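Local coordinates for Es1 family protein (Ehrlichia chaffeensis, PDB 3L3B), which is of uncertain function but, as a DJ-1/PfpI family member with an amidotransferase-like domain, probably takes part in isoprenoid biosynthesis, at residues B[37-42]-B[117-122]; B[109-114]-B[152-157]; B[159-164]-B[176-181]; B[210-215]-B[229-234]. All coordinates share one frame; numbering follows the deposited sequence.

Contact 1: residues B[37-42]-B[117-122]; sequences DGSEIR and YGVAKN
Asp37 O is gripped by the side-chain amide of Asn122, whose ND2 donates to it over 3.1 Å at 151° from above the carbonyl plane. A water lies against the same pair, 2.8 Å from Asn122 OD1 and at a longer reach from Asp37 O. The first torsion of Asn122 (chi1 -58°) sets CG beside its own backbone N, and ND2 is directed at Asp37 O. ND2 also donates to Ala31 O and OD1 accepts from Lys68 N, so the flip of the amide is fixed from both ends. Beside this bond the two backbones almost touch: Gly38 CA and Gly118 CA are 3.7 Å apart, an approach open to Gly118 because it has no side chain facing Gly38. Gly38 O takes a short but bent, weak bond from Gly118 N at 2.8 Å. Asp37 turns its carboxylate off the other way, to Val71 N and to Arg91 of the second subunit. Three residues on from Asp37, Glu40 is the N-cap of helix 41-53, and its OE2 receives Arg42 N in a weak bond of 2.7 Å. The contact thus sets the start of helix 117-123, reached through the glycine-rich turn after strand 110-113, against the loop leading into helix 41-53, with Ser39 and Asn122 also packing on helix 85-92.

Contact 2: residues B[109-114]-B[152-157]; sequences DMLVIP and KPIGAV
Leu111 and Ile113 alternate with Pro153, Gly155 and Val157 in a close parallel ladder. Leu111 N donates to Pro153 O at 3.1 Å, Gly155 N returns a nearly straight bond to Leu111 O (2.8 Å, 171°), Ile113 N reaches Gly155 O at 2.8 Å, and Val157 N closes the row on Ile113 O. Buried Gly155 thus uses both its N and its O, bonding Leu111 O and Ile113 N; its O also lies 3.4 Å from Val112 CA in a CA-H...O contact. On one face Ile154 CG2 wedges between two branches of the partner strand, 4.3 Å from Leu111 CD2 and 4.2 Å from Ile113 CD1, and helix 138-149 covers this side through Val144. That helix belongs to the beta-alpha-beta crossover carrying the chain from strand 110-113 to strand 154-157, adjacent parallel strands in the core of the DJ-1/PfpI alpha/beta sandwich. The opposite face, with Val112 and Val157, is backed by helices 41-53 and 221-238. The partly exposed end at Asp109 and Lys152 has no hydrogen bond across it. Asp109 O rests 3.2 Å from Pro153 CD, while the CB and CG of Lys152 run past the same oxygen. Lys152 then extends straight (chi2 171°) to place NZ on Phe108 O and Val105 O. NZ is 6.3 Å from Asp109 OD1, not in contact; Asp109 OD2 accepts from Asn25 N.

Contact 3: residues B[159-164]-B[176-181]; sequences ISPAVV and VTIGED
Pro161 CB pushes into a notch between Val176 and Ile178, meeting Val176 CG2 at 3.8 Å, Ile178 CG2 at 4.0 Å and Thr177 O at 3.7 Å. The next ring atom, CG, lies 3.5 Å from Thr177 O and also packs on Ser211 of strand 209-212. Val176 sets CG1 anti to its carbonyl carbon (chi1 -59°), which leaves CG2 between the backbone N and that carbon, against the proline. In Ile178 the branch that meets Pro161 CB is CG2, likewise on the far side of CB from the carbonyl carbon. Thr177 O is buried with no hydrogen-bonding partner in the model, and Pro161 CB and CG lie against it. Pro161 belongs to the first turn of helix 160-168, where a residue without an N-H costs no helical bond. Its helix follows strand 154-157 through a tight turn, the strand-turn-helix element that in DJ-1/PfpI relatives forms the nucleophile elbow. Opposite it, the chain leaving strand 175-176 is folded by an ST turn: Thr177 OG1 accepts from Gly179 N over 2.9 Å at 160° and is itself bonded to Val194 O. Gly179 has a positive phi of 102°, in a conformation where a CB would jam against the preceding carbonyl O. Behind the contact, Ile186 of helix 185-189 packs on Ala162, Val176 and Ile178.

Contact 4: residues B[210-215]-B[229-234]; sequences FSCSAY and QDMISS
Met231 lays its thioether along the backbone of strand 210-212. SD sits 3.7 Å from Phe210 O and 3.8 Å from Ser211 CA, and farther along the strand it meets Cys212 SG at 4.0 Å. One bond back, Met231 CG touches Phe210 CB at 3.9 Å. The Met231 chain leaves the helix opposite its backbone N (chi1 -170°) and bends only at its end, chi3 77°, which turns CE across toward Val157 of the neighbouring strand. At the other end of the contact Phe210 CD1 touches Ser234 CB at 3.9 Å, and Ser234 O lies obliquely to the ring, 3.7 Å from Phe210 CE1. One step outward, Ser234 is steadied by its own helix: OG donates to Asp230 O at 2.7 Å, while Ser234 N reaches that carbonyl from the opposite face of its plane. On the strand side, Ser211 points the other way and bonds Thr177 N through OG. Helix 221-238 runs antiparallel to the strand (172°), their axes 7.9 Å apart. Such helix-on-sheet packing belongs to the DJ-1/PfpI alpha/beta sandwich: helix 221-238 shares its face with helix 41-53, over parallel neighbours 154-157 and 209-212, with antiparallel strand 202-204 beyond.

Overall arrangement
From the N terminus, the chain opens contact 1 just before helix 41-53 and does not return to it until helix 117-123. Strand 110-113 has by then already opened contact 2, so the two cross. Contact 2 closes on strand 154-157, setting neighbouring strands of the central sheet side by side. Contacts 3 and 4 follow in series, as short local loops: 159-164 with 176-181, then 210-215 with 229-234. Ser160 links contact 3 to contact 2 by bonding Pro114 O, and Phe210 joins contacts 2 and 4 by pairing with Ile154 and Ala156. Tyr215 OH, probably hydrogen-bonded to Arg42 NH1, brings contact 4 back to contact 1.

Contact 1: residues B[37-42]-B[117-122]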
loop_
_atom_site.group_PDB
_atom_site.type_symbol
_atom_site.label_atom_id
_atom_site.label_comp_id
_atom_site.label_asym_id
_atom_site.label_seq_id
_atom_site.Cartn_x
_atom_site.Cartn_y
_atom_site.Cartn_z
ATOM N N ASP B 37 -2.991 -13.306 2.095
ATOM C CA ASP B 37 -2.862 -13.836 3.461
ATOM C C ASP B 37 -3.047 -12.835 4.564
ATOM O O ASP B 37 -2.867 -13.188 5.747
ATOM C CB ASP B 37 -1.509 -14.549 3.666
ATOM C CG ASP B 37 -0.294 -13.622 3.509
ATOM O OD1 ASP B 37 -0.418 -12.372 3.502
ATOM O OD2 ASP B 37 0.840 -14.183 3.386
ATOM N N GLY B 38 -3.518 -11.643 4.186
ATOM C CA GLY B 38 -3.545 -10.495 5.060
ATOM C C GLY B 38 -4.608 -9.524 4.552
ATOM O O GLY B 38 -5.571 -9.929 3.874
ATOM N N SER B 39 -4.355 -8.246 4.810
ATOM C CA SER B 39 -5.111 -7.157 4.203
ATOM C C SER B 39 -4.636 -6.815 2.814
ATOM O O SER B 39 -3.426 -6.800 2.538
ATOM C CB SER B 39 -4.992 -5.890 5.050
ATOM O OG SER B 39 -5.665 -6.021 6.269
ATOM N N GLU B 40 -5.591 -6.475 1.956
ATOM C CA GLU B 40 -5.318 -5.948 0.614
ATOM C C GLU B 40 -4.619 -4.594 0.806
ATOM O O GLU B 40 -5.126 -3.660 1.416
ATOM C CB GLU B 40 -6.635 -5.796 -0.143
ATOM C CG GLU B 40 -6.591 -6.051 -1.650
ATOM C CD GLU B 40 -5.608 -5.205 -2.338
ATOM O OE1 GLU B 40 -4.913 -5.743 -3.261
ATOM O OE2 GLU B 40 -5.516 -4.004 -1.938
ATOM N N ILE B 41 -3.398 -4.539 0.361
ATOM C CA ILE B 41 -2.493 -3.399 0.620
ATOM C C ILE B 41 -3.007 -2.144 -0.071
ATOM O O ILE B 41 -2.952 -1.079 0.525
ATOM C CB ILE B 41 -1.080 -3.731 0.174
ATOM C CG1 ILE B 41 -0.447 -4.840 1.025
ATOM C CG2 ILE B 41 -0.185 -2.472 0.119
ATOM C CD1 ILE B 41 0.832 -5.435 0.330
ATOM N N ARG B 42 -3.530 -2.255 -1.296
ATOM C CA ARG B 42 -4.008 -1.071 -1.991
ATOM C C ARG B 42 -5.247 -0.513 -1.317
ATOM O O ARG B 42 -5.327 0.684 -1.082
ATOM C CB ARG B 42 -4.253 -1.351 -3.464
ATOM C CG ARG B 42 -2.983 -1.742 -4.150
ATOM C CD ARG B 42 -3.289 -2.596 -5.337
ATOM N NE ARG B 42 -2.064 -3.085 -5.936
ATOM C CZ ARG B 42 -1.878 -3.222 -7.241
ATOM N NH1 ARG B 42 -2.843 -2.930 -8.098
ATOM N NH2 ARG B 42 -0.729 -3.693 -7.667
ATOM N N TYR B 117 -7.951 -11.363 1.578
ATOM C CA TYR B 117 -8.303 -12.731 1.883
ATOM C C TYR B 117 -8.010 -13.034 3.315
ATOM O O TYR B 117 -8.697 -13.859 3.933
ATOM C CB TYR B 117 -7.560 -13.695 0.945
ATOM C CG TYR B 117 -8.027 -15.136 0.999
ATOM C CD1 TYR B 117 -9.211 -15.530 0.366
ATOM C CD2 TYR B 117 -7.302 -16.103 1.706
ATOM C CE1 TYR B 117 -9.652 -16.860 0.420
ATOM C CE2 TYR B 117 -7.736 -17.436 1.766
ATOM C CZ TYR B 117 -8.910 -17.803 1.116
ATOM O OH TYR B 117 -9.351 -19.104 1.157
ATOM N N GLY B 118 -7.014 -12.355 3.872
ATOM C CA GLY B 118 -6.693 -12.511 5.297
ATOM C C GLY B 118 -7.758 -12.115 6.283
ATOM O O GLY B 118 -7.850 -12.680 7.372
ATOM N N VAL B 119 -8.563 -11.131 5.925
ATOM C CA VAL B 119 -9.655 -10.746 6.766
ATOM C C VAL B 119 -10.574 -11.933 6.912
ATOM O O VAL B 119 -10.907 -12.295 8.030
ATOM C CB VAL B 119 -10.430 -9.534 6.208
ATOM C CG1 VAL B 119 -11.642 -9.186 7.103
ATOM C CG2 VAL B 119 -9.487 -8.346 6.085
ATOM N N ALA B 120 -10.961 -12.551 5.802
ATOM C CA ALA B 120 -11.851 -13.712 5.858
ATOM C C ALA B 120 -11.166 -14.937 6.518
ATOM O O ALA B 120 -11.743 -15.601 7.375
ATOM C CB ALA B 120 -12.370 -14.035 4.455
ATOM N N LYS B 121 -9.914 -15.193 6.162
ATOM C CA LYS B 121 -9.199 -16.387 6.605
ATOM C C LYS B 121 -8.704 -16.243 8.030
ATOM O O LYS B 121 -8.731 -17.222 8.821
ATOM C CB LYS B 121 -7.986 -16.647 5.656
ATOM N N ASN B 122 -8.226 -15.056 8.382
ATOM C CA ASN B 122 -7.659 -14.842 9.716
ATOM C C ASN B 122 -8.655 -14.481 10.806
ATOM O O ASN B 122 -8.395 -14.726 11.969
ATOM C CB ASN B 122 -6.523 -13.816 9.699
ATOM C CG ASN B 122 -5.412 -14.214 8.782
ATOM O OD1 ASN B 122 -5.292 -15.382 8.419
ATOM N ND2 ASN B 122 -4.601 -13.235 8.359
HETATM O O HOH W 1 -3.896 -16.201 6.136
#

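Contact 2: residues B[109-114]-B[152-157]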
loop_
_atom_site.group_PDB
_atom_site.type_symbol
_atom_site.label_atom_id
_atom_site.label_comp_id
_atom_site.label_asym_id
_atom_site.label_seq_id
_atom_site.Cartn_x
_atom_site.Cartn_y
_atom_site.Cartn_z
ATOM N N ASP B 109 -14.674 7.848 16.287
ATOM C CA ASP B 109 -15.977 8.121 15.690
ATOM C C ASP B 109 -16.483 7.049 14.712
ATOM O O ASP B 109 -17.689 6.983 14.442
ATOM C CB ASP B 109 -15.896 9.428 14.911
ATOM C CG ASP B 109 -15.448 10.552 15.756
ATOM O OD1 ASP B 109 -16.242 11.022 16.566
ATOM O OD2 ASP B 109 -14.296 10.958 15.629
ATOM N N MET B 110 -15.565 6.238 14.174
ATOM C CA MET B 110 -15.862 5.292 13.110
ATOM C C MET B 110 -14.757 4.215 13.035
ATOM O O MET B 110 -13.698 4.370 13.637
ATOM C CB MET B 110 -15.972 6.021 11.760
ATOM C CG MET B 110 -14.680 6.817 11.303
ATOM S SD MET B 110 -14.812 7.658 9.663
ATOM C CE MET B 110 -14.276 6.348 8.583
ATOM N N LEU B 111 -15.022 3.185 12.235
ATOM C CA LEU B 111 -14.165 2.044 12.014
ATOM C C LEU B 111 -14.169 1.763 10.538
ATOM O O LEU B 111 -15.219 1.811 9.913
ATOM C CB LEU B 111 -14.732 0.830 12.763
ATOM C CG LEU B 111 -14.062 -0.513 12.524
ATOM C CD1 LEU B 111 -12.603 -0.434 13.058
ATOM C CD2 LEU B 111 -14.816 -1.637 13.130
ATOM N N VAL B 112 -12.981 1.515 9.959
ATOM C CA VAL B 112 -12.887 1.016 8.588
ATOM C C VAL B 112 -12.095 -0.300 8.587
ATOM O O VAL B 112 -11.084 -0.444 9.302
ATOM C CB VAL B 112 -12.305 2.060 7.614
ATOM C CG1 VAL B 112 -12.434 1.570 6.167
ATOM C CG2 VAL B 112 -13.033 3.383 7.782
ATOM N N ILE B 113 -12.614 -1.273 7.837
ATOM C CA ILE B 113 -12.002 -2.558 7.650
ATOM C C ILE B 113 -11.689 -2.779 6.161
ATOM O O ILE B 113 -12.558 -3.192 5.389
ATOM C CB ILE B 113 -12.926 -3.687 8.117
ATOM C CG1 ILE B 113 -13.520 -3.343 9.488
ATOM C CG2 ILE B 113 -12.134 -4.968 8.177
ATOM C CD1 ILE B 113 -14.714 -4.213 9.926
ATOM N N PRO B 114 -10.431 -2.551 5.756
ATOM C CA PRO B 114 -10.060 -2.920 4.384
ATOM C C PRO B 114 -10.295 -4.402 4.130
ATOM O O PRO B 114 -10.432 -5.190 5.072
ATOM C CB PRO B 114 -8.571 -2.600 4.340
ATOM C CG PRO B 114 -8.349 -1.559 5.391
ATOM C CD PRO B 114 -9.363 -1.831 6.459
ATOM N N LYS B 152 -21.698 3.927 15.767
ATOM C CA LYS B 152 -20.562 4.511 15.058
ATOM C C LYS B 152 -20.407 3.818 13.717
ATOM O O LYS B 152 -20.478 2.592 13.650
ATOM C CB LYS B 152 -19.287 4.377 15.872
ATOM C CG LYS B 152 -19.312 5.281 17.081
ATOM C CD LYS B 152 -18.174 5.028 18.048
ATOM C CE LYS B 152 -18.312 6.013 19.200
ATOM N NZ LYS B 152 -17.213 5.937 20.131
ATOM N N PRO B 153 -20.267 4.609 12.641
ATOM C CA PRO B 153 -20.223 4.071 11.302
ATOM C C PRO B 153 -19.092 3.089 11.144
ATOM O O PRO B 153 -18.015 3.325 11.648
ATOM C CB PRO B 153 -19.925 5.304 10.445
ATOM C CG PRO B 153 -20.550 6.426 11.231
ATOM C CD PRO B 153 -20.200 6.083 12.627
ATOM N N ILE B 154 -19.373 1.995 10.465
ATOM C CA ILE B 154 -18.426 0.959 10.161
ATOM C C ILE B 154 -18.372 0.853 8.626
ATOM O O ILE B 154 -19.395 0.649 7.972
ATOM C CB ILE B 154 -18.870 -0.410 10.713
ATOM C CG1 ILE B 154 -18.902 -0.463 12.232
ATOM C CG2 ILE B 154 -17.954 -1.556 10.220
ATOM C CD1 ILE B 154 -19.693 -1.699 12.761
ATOM N N GLY B 155 -17.166 1.010 8.072
ATOM C CA GLY B 155 -16.913 0.838 6.645
ATOM C C GLY B 155 -16.159 -0.449 6.361
ATOM O O GLY B 155 -15.302 -0.827 7.133
ATOM N N ALA B 156 -16.472 -1.118 5.242
ATOM C CA ALA B 156 -15.928 -2.438 4.949
ATOM C C ALA B 156 -15.714 -2.549 3.439
ATOM O O ALA B 156 -16.561 -2.151 2.646
ATOM C CB ALA B 156 -16.885 -3.605 5.508
ATOM N N VAL B 157 -14.554 -3.034 3.045
ATOM C CA VAL B 157 -14.152 -3.073 1.653
ATOM C C VAL B 157 -13.919 -4.528 1.228
ATOM O O VAL B 157 -13.405 -5.383 2.005
ATOM C CB VAL B 157 -12.846 -2.267 1.457
ATOM C CG1 VAL B 157 -12.438 -2.173 -0.080
ATOM C CG2 VAL B 157 -12.972 -0.877 2.138
#

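Contact 3: residues B[159-164]-B[176-181]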
loop_
_atom_site.group_PDB
_atom_site.type_symbol
_atom_site.label_atom_id
_atom_site.label_comp_id
_atom_site.label_asym_id
_atom_site.label_seq_id
_atom_site.Cartn_x
_atom_site.Cartn_y
_atom_site.Cartn_z
ATOM N N ILE B 159 -14.157 -8.224 0.600
ATOM C CA ILE B 159 -14.874 -9.314 1.287
ATOM C C ILE B 159 -15.318 -8.929 2.706
ATOM O O ILE B 159 -16.199 -9.577 3.304
ATOM C CB ILE B 159 -14.001 -10.582 1.363
ATOM C CG1 ILE B 159 -14.839 -11.835 1.635
ATOM C CG2 ILE B 159 -12.847 -10.383 2.416
ATOM C CD1 ILE B 159 -15.975 -12.152 0.596
ATOM N N SER B 160 -14.735 -7.883 3.251
ATOM C CA SER B 160 -15.036 -7.495 4.638
ATOM C C SER B 160 -16.544 -7.285 4.916
ATOM O O SER B 160 -16.984 -7.594 6.029
ATOM C CB SER B 160 -14.239 -6.252 5.055
ATOM O OG SER B 160 -12.831 -6.616 5.092
ATOM N N PRO B 161 -17.316 -6.814 3.919
ATOM C CA PRO B 161 -18.747 -6.641 4.189
ATOM C C PRO B 161 -19.442 -7.931 4.580
ATOM O O PRO B 161 -20.352 -7.893 5.407
ATOM C CB PRO B 161 -19.291 -6.054 2.881
ATOM C CG PRO B 161 -18.171 -5.294 2.308
ATOM C CD PRO B 161 -16.911 -6.099 2.687
ATOM N N ALA B 162 -19.009 -9.059 3.988
ATOM C CA ALA B 162 -19.561 -10.384 4.269
ATOM C C ALA B 162 -19.276 -10.776 5.699
ATOM O O ALA B 162 -20.160 -11.294 6.412
ATOM C CB ALA B 162 -18.968 -11.471 3.260
ATOM N N VAL B 163 -18.057 -10.507 6.150
ATOM C CA VAL B 163 -17.688 -10.796 7.509
ATOM C C VAL B 163 -18.467 -9.940 8.524
ATOM O O VAL B 163 -18.859 -10.454 9.587
ATOM C CB VAL B 163 -16.211 -10.635 7.768
ATOM C CG1 VAL B 163 -15.868 -11.092 9.239
ATOM C CG2 VAL B 163 -15.399 -11.443 6.716
ATOM N N VAL B 164 -18.695 -8.668 8.171
ATOM C CA VAL B 164 -19.473 -7.766 9.008
ATOM C C VAL B 164 -20.916 -8.248 9.104
ATOM O O VAL B 164 -21.480 -8.258 10.193
ATOM C CB VAL B 164 -19.417 -6.297 8.517
ATOM C CG1 VAL B 164 -20.428 -5.406 9.340
ATOM C CG2 VAL B 164 -17.994 -5.749 8.590
ATOM N N VAL B 176 -25.348 -4.452 2.480
ATOM C CA VAL B 176 -23.982 -4.167 1.943
ATOM C C VAL B 176 -23.853 -4.562 0.475
ATOM O O VAL B 176 -24.690 -5.274 -0.059
ATOM C CB VAL B 176 -22.891 -4.937 2.722
ATOM C CG1 VAL B 176 -22.893 -4.570 4.231
ATOM C CG2 VAL B 176 -23.025 -6.473 2.556
ATOM N N THR B 177 -22.788 -4.090 -0.181
ATOM C CA THR B 177 -22.357 -4.686 -1.487
ATOM C C THR B 177 -21.021 -5.447 -1.361
ATOM O O THR B 177 -20.140 -5.083 -0.578
ATOM C CB THR B 177 -22.171 -3.623 -2.541
ATOM O OG1 THR B 177 -22.026 -4.239 -3.839
ATOM C CG2 THR B 177 -20.898 -2.817 -2.239
ATOM N N ILE B 178 -20.905 -6.544 -2.108
ATOM C CA ILE B 178 -19.613 -7.149 -2.466
ATOM C C ILE B 178 -19.376 -7.146 -3.996
ATOM O O ILE B 178 -18.519 -7.871 -4.500
ATOM C CB ILE B 178 -19.451 -8.552 -1.860
ATOM C CG1 ILE B 178 -20.521 -9.523 -2.373
ATOM C CG2 ILE B 178 -19.490 -8.402 -0.331
ATOM C CD1 ILE B 178 -20.298 -10.947 -1.998
ATOM N N GLY B 179 -20.096 -6.271 -4.690
ATOM C CA GLY B 179 -20.015 -6.146 -6.159
ATOM C C GLY B 179 -21.207 -6.835 -6.767
ATOM O O GLY B 179 -22.243 -6.222 -6.970
ATOM N N GLU B 180 -21.050 -8.126 -7.018
ATOM C CA GLU B 180 -22.102 -8.987 -7.502
ATOM C C GLU B 180 -22.053 -10.194 -6.576
ATOM O O GLU B 180 -20.992 -10.584 -6.150
ATOM C CB GLU B 180 -21.821 -9.411 -8.965
ATOM N N ASP B 181 -23.190 -10.793 -6.270
ATOM C CA ASP B 181 -23.225 -11.928 -5.345
ATOM C C ASP B 181 -24.136 -13.007 -5.968
ATOM O O ASP B 181 -25.204 -13.309 -5.448
ATOM C CB ASP B 181 -23.713 -11.414 -3.966
ATOM C CG ASP B 181 -23.789 -12.501 -2.886
ATOM O OD1 ASP B 181 -24.507 -12.294 -1.883
ATOM O OD2 ASP B 181 -23.184 -13.569 -3.016
#

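Contact 4: residues B[210-215]-B[229-234]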
loop_
_atom_site.group_PDB
_atom_site.type_symbol
_atom_site.label_atom_id
_atom_site.label_comp_id
_atom_site.label_asym_id
_atom_site.label_seq_id
_atom_site.Cartn_x
_atom_site.Cartn_y
_atom_site.Cartn_z
ATOM N N PHE B 210 -21.244 0.869 5.840
ATOM C CA PHE B 210 -20.867 1.436 4.555
ATOM C C PHE B 210 -19.893 0.462 3.842
ATOM O O PHE B 210 -19.053 -0.134 4.506
ATOM C CB PHE B 210 -20.182 2.810 4.787
ATOM C CG PHE B 210 -21.065 3.830 5.517
ATOM C CD1 PHE B 210 -21.686 4.851 4.825
ATOM C CD2 PHE B 210 -21.284 3.738 6.878
ATOM C CE1 PHE B 210 -22.506 5.792 5.473
ATOM C CE2 PHE B 210 -22.127 4.669 7.553
ATOM C CZ PHE B 210 -22.722 5.711 6.827
ATOM N N SER B 211 -20.030 0.271 2.524
ATOM C CA SER B 211 -19.294 -0.781 1.827
ATOM C C SER B 211 -18.981 -0.448 0.398
ATOM O O SER B 211 -19.737 0.278 -0.262
ATOM C CB SER B 211 -20.012 -2.128 1.848
ATOM O OG SER B 211 -21.388 -2.071 1.471
ATOM N N CYS B 212 -17.893 -1.038 -0.084
ATOM C CA CYS B 212 -17.568 -0.956 -1.481
ATOM C C CYS B 212 -16.832 -2.210 -1.923
ATOM O O CYS B 212 -16.253 -2.947 -1.082
ATOM C CB CYS B 212 -16.828 0.329 -1.750
ATOM S SG CYS B 212 -15.195 0.440 -1.043
ATOM N N SER B 213 -16.884 -2.491 -3.225
ATOM C CA SER B 213 -16.491 -3.810 -3.753
ATOM C C SER B 213 -15.007 -3.956 -4.100
ATOM O O SER B 213 -14.467 -5.064 -3.959
ATOM C CB SER B 213 -17.336 -4.166 -4.979
ATOM O OG SER B 213 -17.169 -3.189 -5.970
ATOM N N ALA B 214 -14.356 -2.883 -4.563
ATOM C CA ALA B 214 -12.878 -2.866 -4.720
ATOM C C ALA B 214 -12.409 -4.124 -5.455
ATOM O O ALA B 214 -12.951 -4.447 -6.515
ATOM C CB ALA B 214 -12.185 -2.721 -3.342
ATOM N N TYR B 215 -11.481 -4.897 -4.882
ATOM C CA TYR B 215 -10.888 -5.983 -5.656
ATOM C C TYR B 215 -11.693 -7.300 -5.643
ATOM O O TYR B 215 -11.150 -8.335 -6.035
ATOM C CB TYR B 215 -9.418 -6.188 -5.284
ATOM C CG TYR B 215 -8.454 -5.232 -5.961
ATOM C CD1 TYR B 215 -8.157 -5.364 -7.305
ATOM C CD2 TYR B 215 -7.815 -4.211 -5.243
ATOM C CE1 TYR B 215 -7.252 -4.526 -7.911
ATOM C CE2 TYR B 215 -6.954 -3.337 -5.866
ATOM C CZ TYR B 215 -6.648 -3.517 -7.172
ATOM O OH TYR B 215 -5.765 -2.654 -7.796
ATOM N N GLN B 229 -13.140 6.073 -2.167
ATOM C CA GLN B 229 -13.339 7.501 -1.966
ATOM C C GLN B 229 -14.829 7.806 -1.649
ATOM O O GLN B 229 -15.131 8.583 -0.758
ATOM C CB GLN B 229 -12.874 8.258 -3.208
ATOM C CG GLN B 229 -13.140 9.752 -3.183
ATOM C CD GLN B 229 -12.652 10.427 -4.440
ATOM O OE1 GLN B 229 -13.354 10.474 -5.443
ATOM N NE2 GLN B 229 -11.442 10.940 -4.391
ATOM N N ASP B 230 -15.743 7.157 -2.357
ATOM C CA ASP B 230 -17.164 7.374 -2.106
ATOM C C ASP B 230 -17.619 6.840 -0.738
ATOM O O ASP B 230 -18.461 7.439 -0.073
ATOM C CB ASP B 230 -17.992 6.703 -3.174
ATOM C CG ASP B 230 -19.448 7.173 -3.135
ATOM O OD1 ASP B 230 -20.344 6.358 -2.805
ATOM O OD2 ASP B 230 -19.667 8.379 -3.360
ATOM N N MET B 231 -17.051 5.706 -0.333
ATOM C CA MET B 231 -17.389 5.120 0.930
ATOM C C MET B 231 -16.991 6.029 2.100
ATOM O O MET B 231 -17.811 6.335 2.950
ATOM C CB MET B 231 -16.717 3.755 1.057
ATOM C CG MET B 231 -17.242 3.035 2.235
ATOM S SD MET B 231 -16.420 1.522 2.583
ATOM C CE MET B 231 -14.924 2.115 3.340
ATOM N N ILE B 232 -15.748 6.493 2.110
ATOM C CA ILE B 232 -15.213 7.302 3.200
ATOM C C ILE B 232 -15.921 8.652 3.233
ATOM O O ILE B 232 -16.336 9.094 4.321
ATOM C CB ILE B 232 -13.679 7.536 3.064
ATOM C CG1 ILE B 232 -12.864 6.217 3.113
ATOM C CG2 ILE B 232 -13.225 8.566 4.097
ATOM C CD1 ILE B 232 -13.029 5.296 4.339
ATOM N N SER B 233 -16.098 9.287 2.064
ATOM C CA SER B 233 -16.964 10.469 1.962
ATOM C C SER B 233 -18.302 10.253 2.654
ATOM O O SER B 233 -18.709 11.060 3.473
ATOM C CB SER B 233 -17.242 10.867 0.497
ATOM O OG SER B 233 -16.035 11.185 -0.178
ATOM N N SER B 234 -18.988 9.167 2.308
ATOM C CA SER B 234 -20.324 8.908 2.831
ATOM C C SER B 234 -20.295 8.745 4.335
ATOM O O SER B 234 -21.196 9.183 5.032
ATOM C CB SER B 234 -20.911 7.648 2.200
ATOM O OG SER B 234 -21.008 7.809 0.797
#